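Local structure of carboxyvinyl-carboxyphosphonate phosphorylmutase (Bacillus anthracis, 4IQD) at residues Gly35-Leu43 with Arg80-Thr88. The protein belongs to the phosphoenolpyruvate phosphomutase family of enzymes, which share a TIM-barrel fold. Numbering follows the deposited sequence.
Sequences GAHDAMAAL and RARDLVRAT. With PYR (pyruvic acid), chain F.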
loop_
_atom_site.group_PDB
_atom_site.type_symbol
_atom_site.label_atom_id
_atom_site.label_comp_id
_atom_site.label_asym_id
_atom_site.label_seq_id
_atom_site.Cartn_x
_atom_site.Cartn_y
_atom_site.Cartn_z
ATOM N N GLY A 35 8.081 -0.646 -11.078
ATOM C CA GLY A 35 7.425 0.210 -10.116
ATOM C C GLY A 35 6.960 -0.599 -8.918
ATOM O O GLY A 35 6.383 -1.674 -9.070
ATOM N N ALA A 36 7.229 -0.092 -7.721
ATOM C CA ALA A 36 6.717 -0.699 -6.502
ATOM C C ALA A 36 6.017 0.368 -5.681
ATOM O O ALA A 36 6.669 1.235 -5.107
ATOM C CB ALA A 36 7.845 -1.330 -5.703
ATOM N N HIS A 37 4.691 0.313 -5.634
ATOM C CA HIS A 37 3.921 1.333 -4.931
ATOM C C HIS A 37 3.947 1.154 -3.419
ATOM O O HIS A 37 3.583 2.068 -2.681
ATOM C CB HIS A 37 2.478 1.372 -5.434
ATOM C CG HIS A 37 1.719 0.101 -5.199
ATOM N ND1 HIS A 37 1.814 -0.982 -6.037
ATOM C CD2 HIS A 37 0.848 -0.246 -4.225
ATOM C CE1 HIS A 37 1.037 -1.956 -5.590
ATOM N NE2 HIS A 37 0.436 -1.525 -4.486
ATOM N N ASP A 38 4.372 -0.021 -2.961
ATOM C CA ASP A 38 4.483 -0.287 -1.531
ATOM C C ASP A 38 5.595 -1.289 -1.212
ATOM O O ASP A 38 6.206 -1.859 -2.117
ATOM C CB ASP A 38 3.137 -0.742 -0.952
ATOM C CG ASP A 38 2.773 -2.172 -1.331
ATOM O OD1 ASP A 38 3.438 -2.773 -2.199
ATOM O OD2 ASP A 38 1.796 -2.698 -0.758
ATOM N N ALA A 39 5.839 -1.512 0.075
ATOM C CA ALA A 39 6.950 -2.355 0.497
ATOM C C ALA A 39 6.778 -3.825 0.117
ATOM O O ALA A 39 7.761 -4.511 -0.146
ATOM C CB ALA A 39 7.199 -2.208 1.988
HETATM N N MSE A 40 5.542 -4.314 0.085
HETATM C CA MSE A 40 5.317 -5.705 -0.305
HETATM C C MSE A 40 5.660 -5.931 -1.773
HETATM O O MSE A 40 6.318 -6.911 -2.114
HETATM C CB MSE A 40 3.885 -6.160 -0.016
HETATM C CG MSE A 40 3.608 -7.603 -0.436
HETATM SE SE MSE A 40 4.805 -8.895 0.414
HETATM C CE MSE A 40 4.449 -10.449 -0.685
ATOM N N ALA A 41 5.215 -5.021 -2.636
ATOM C CA ALA A 41 5.562 -5.083 -4.049
ATOM C C ALA A 41 7.075 -4.990 -4.223
ATOM O O ALA A 41 7.652 -5.654 -5.081
ATOM C CB ALA A 41 4.861 -3.973 -4.825
ATOM N N ALA A 42 7.709 -4.173 -3.389
ATOM C CA ALA A 42 9.157 -4.013 -3.419
ATOM C C ALA A 42 9.868 -5.326 -3.093
ATOM O O ALA A 42 10.860 -5.682 -3.727
ATOM C CB ALA A 42 9.579 -2.924 -2.447
ATOM N N LEU A 43 9.347 -6.044 -2.105
ATOM C CA LEU A 43 9.928 -7.313 -1.688
ATOM C C LEU A 43 9.771 -8.398 -2.748
ATOM O O LEU A 43 10.676 -9.202 -2.962
ATOM C CB LEU A 43 9.300 -7.767 -0.370
ATOM C CG LEU A 43 9.683 -6.920 0.846
ATOM C CD1 LEU A 43 8.744 -7.180 2.020
ATOM C CD2 LEU A 43 11.128 -7.191 1.240
ATOM N N ARG A 80 7.150 7.000 1.673
ATOM C CA ARG A 80 6.876 5.756 0.969
ATOM C C ARG A 80 8.165 5.236 0.343
ATOM O O ARG A 80 8.387 4.030 0.273
ATOM C CB ARG A 80 5.792 5.954 -0.092
ATOM C CG ARG A 80 5.384 4.686 -0.840
ATOM C CD ARG A 80 4.875 3.584 0.089
ATOM N NE ARG A 80 3.706 3.983 0.871
ATOM C CZ ARG A 80 2.448 3.890 0.449
ATOM N NH1 ARG A 80 2.184 3.419 -0.761
ATOM N NH2 ARG A 80 1.453 4.275 1.234
ATOM N N ALA A 81 9.021 6.153 -0.095
ATOM C CA ALA A 81 10.309 5.781 -0.666
ATOM C C ALA A 81 11.192 5.166 0.405
ATOM O O ALA A 81 11.970 4.252 0.132
ATOM C CB ALA A 81 10.987 6.991 -1.288
ATOM N N ARG A 82 11.063 5.679 1.624
ATOM C CA ARG A 82 11.761 5.125 2.774
ATOM C C ARG A 82 11.387 3.664 2.902
ATOM O O ARG A 82 12.255 2.801 3.018
ATOM C CB ARG A 82 11.343 5.856 4.047
ATOM C CG ARG A 82 12.423 5.995 5.092
ATOM C CD ARG A 82 12.853 7.444 5.183
ATOM N NE ARG A 82 13.031 7.886 6.562
ATOM C CZ ARG A 82 14.207 7.974 7.173
ATOM N NH1 ARG A 82 15.317 7.649 6.524
ATOM N NH2 ARG A 82 14.275 8.388 8.429
ATOM N N ASP A 83 10.084 3.402 2.869
ATOM C CA ASP A 83 9.544 2.053 2.980
ATOM C C ASP A 83 10.209 1.107 2.000
ATOM O O ASP A 83 10.523 -0.032 2.337
ATOM C CB ASP A 83 8.041 2.056 2.709
ATOM C CG ASP A 83 7.256 2.794 3.766
ATOM O OD1 ASP A 83 7.880 3.406 4.660
ATOM O OD2 ASP A 83 6.010 2.768 3.694
ATOM N N LEU A 84 10.425 1.592 0.785
ATOM C CA LEU A 84 11.000 0.774 -0.270
ATOM C C LEU A 84 12.433 0.377 0.047
ATOM O O LEU A 84 12.766 -0.801 0.038
ATOM C CB LEU A 84 10.918 1.489 -1.619
ATOM C CG LEU A 84 9.671 1.193 -2.455
ATOM C CD1 LEU A 84 8.395 1.535 -1.706
ATOM C CD2 LEU A 84 9.726 1.920 -3.793
ATOM N N VAL A 85 13.275 1.362 0.336
ATOM C CA VAL A 85 14.670 1.094 0.658
ATOM C C VAL A 85 14.808 0.264 1.935
ATOM O O VAL A 85 15.545 -0.722 1.961
ATOM C CB VAL A 85 15.476 2.399 0.802
ATOM C CG1 VAL A 85 16.942 2.090 1.079
ATOM C CG2 VAL A 85 15.340 3.246 -0.451
ATOM N N ARG A 86 14.083 0.662 2.979
ATOM C CA ARG A 86 14.104 -0.027 4.269
ATOM C C ARG A 86 13.810 -1.508 4.114
ATOM O O ARG A 86 14.257 -2.333 4.911
ATOM C CB ARG A 86 13.059 0.568 5.218
ATOM C CG ARG A 86 13.413 1.912 5.841
ATOM C CD ARG A 86 12.254 2.423 6.696
ATOM N NE ARG A 86 12.608 3.589 7.502
ATOM C CZ ARG A 86 11.806 4.145 8.407
ATOM N NH1 ARG A 86 12.211 5.201 9.099
ATOM N NH2 ARG A 86 10.600 3.644 8.626
ATOM N N ALA A 87 13.054 -1.842 3.079
ATOM C CA ALA A 87 12.582 -3.201 2.913
ATOM C C ALA A 87 13.494 -4.068 2.057
ATOM O O ALA A 87 13.564 -5.277 2.254
ATOM C CB ALA A 87 11.170 -3.198 2.337
ATOM N N THR A 88 14.204 -3.447 1.120
ATOM C CA THR A 88 14.892 -4.201 0.080
ATOM C C THR A 88 16.391 -3.949 0.014
ATOM O O THR A 88 17.154 -4.837 -0.375
ATOM C CB THR A 88 14.306 -3.871 -1.299
ATOM O OG1 THR A 88 14.496 -2.479 -1.573
ATOM C CG2 THR A 88 12.820 -4.187 -1.330
HETATM C C PYR F . 2.645 5.593 4.885
HETATM O O PYR F . 2.532 6.528 5.796
HETATM O OXT PYR F . 1.613 4.844 4.580
HETATM C CA PYR F . 3.860 5.402 4.239
HETATM O O3 PYR F . 3.890 4.918 3.023
HETATM C CB PYR F . 5.139 5.751 4.939
HETATM O O HOH W 1 5.079 0.315 2.500
#
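R80, on outer helix 74-88 of the TIM barrel, hydrogen-bonds to H37 in the loop that leads from strand 31-34 into the neighbouring outer helix, 39-48. The guanidinium lies edge-on to the H37 carbonyl, with R80 NH1 donating to H37 O over 2.7 Å nearly along the C=O axis. CG leaves anti to the backbone N (chi1 -177°), and bends at chi2 and chi3 place NH1 toward H37 O and the NE/NH2 side toward pyruvic acid. The R80 NE to pyruvic acid O3 contact, 2.4 Å as modelled, is too short to be taken at face value, and the bonds from NH2 are weak; R80 of the second subunit also donates to this ligand. D83, likewise in this pocket, accepts through OD2 from a water that in turn accepts from A39 N, bridging the two helices.

Away from this polar end the interface is mostly apolar, with methyl groups resting on backbone carbonyls. Helix segments 39-43 and 80-88 run at 36°, axes 8.7 Å apart, and A39 CB meets A87 CB at 4.1 Å, consistent with small residues allowing the approach. L84 CD2 lies 3.4 Å from A36 O, CD1 packs against the D38 carbonyl carbon, and the branch carbon CG packs on A42 CB. Further along, L43 CD2 rests 3.3 Å from A87 O.

Second-shell bonds steady the 35-43 side. H37 ND1 is hydrogen-bonded to S246, and D38 N-caps its helix, OD1 of D38 accepting from A41 N at 2.9 Å.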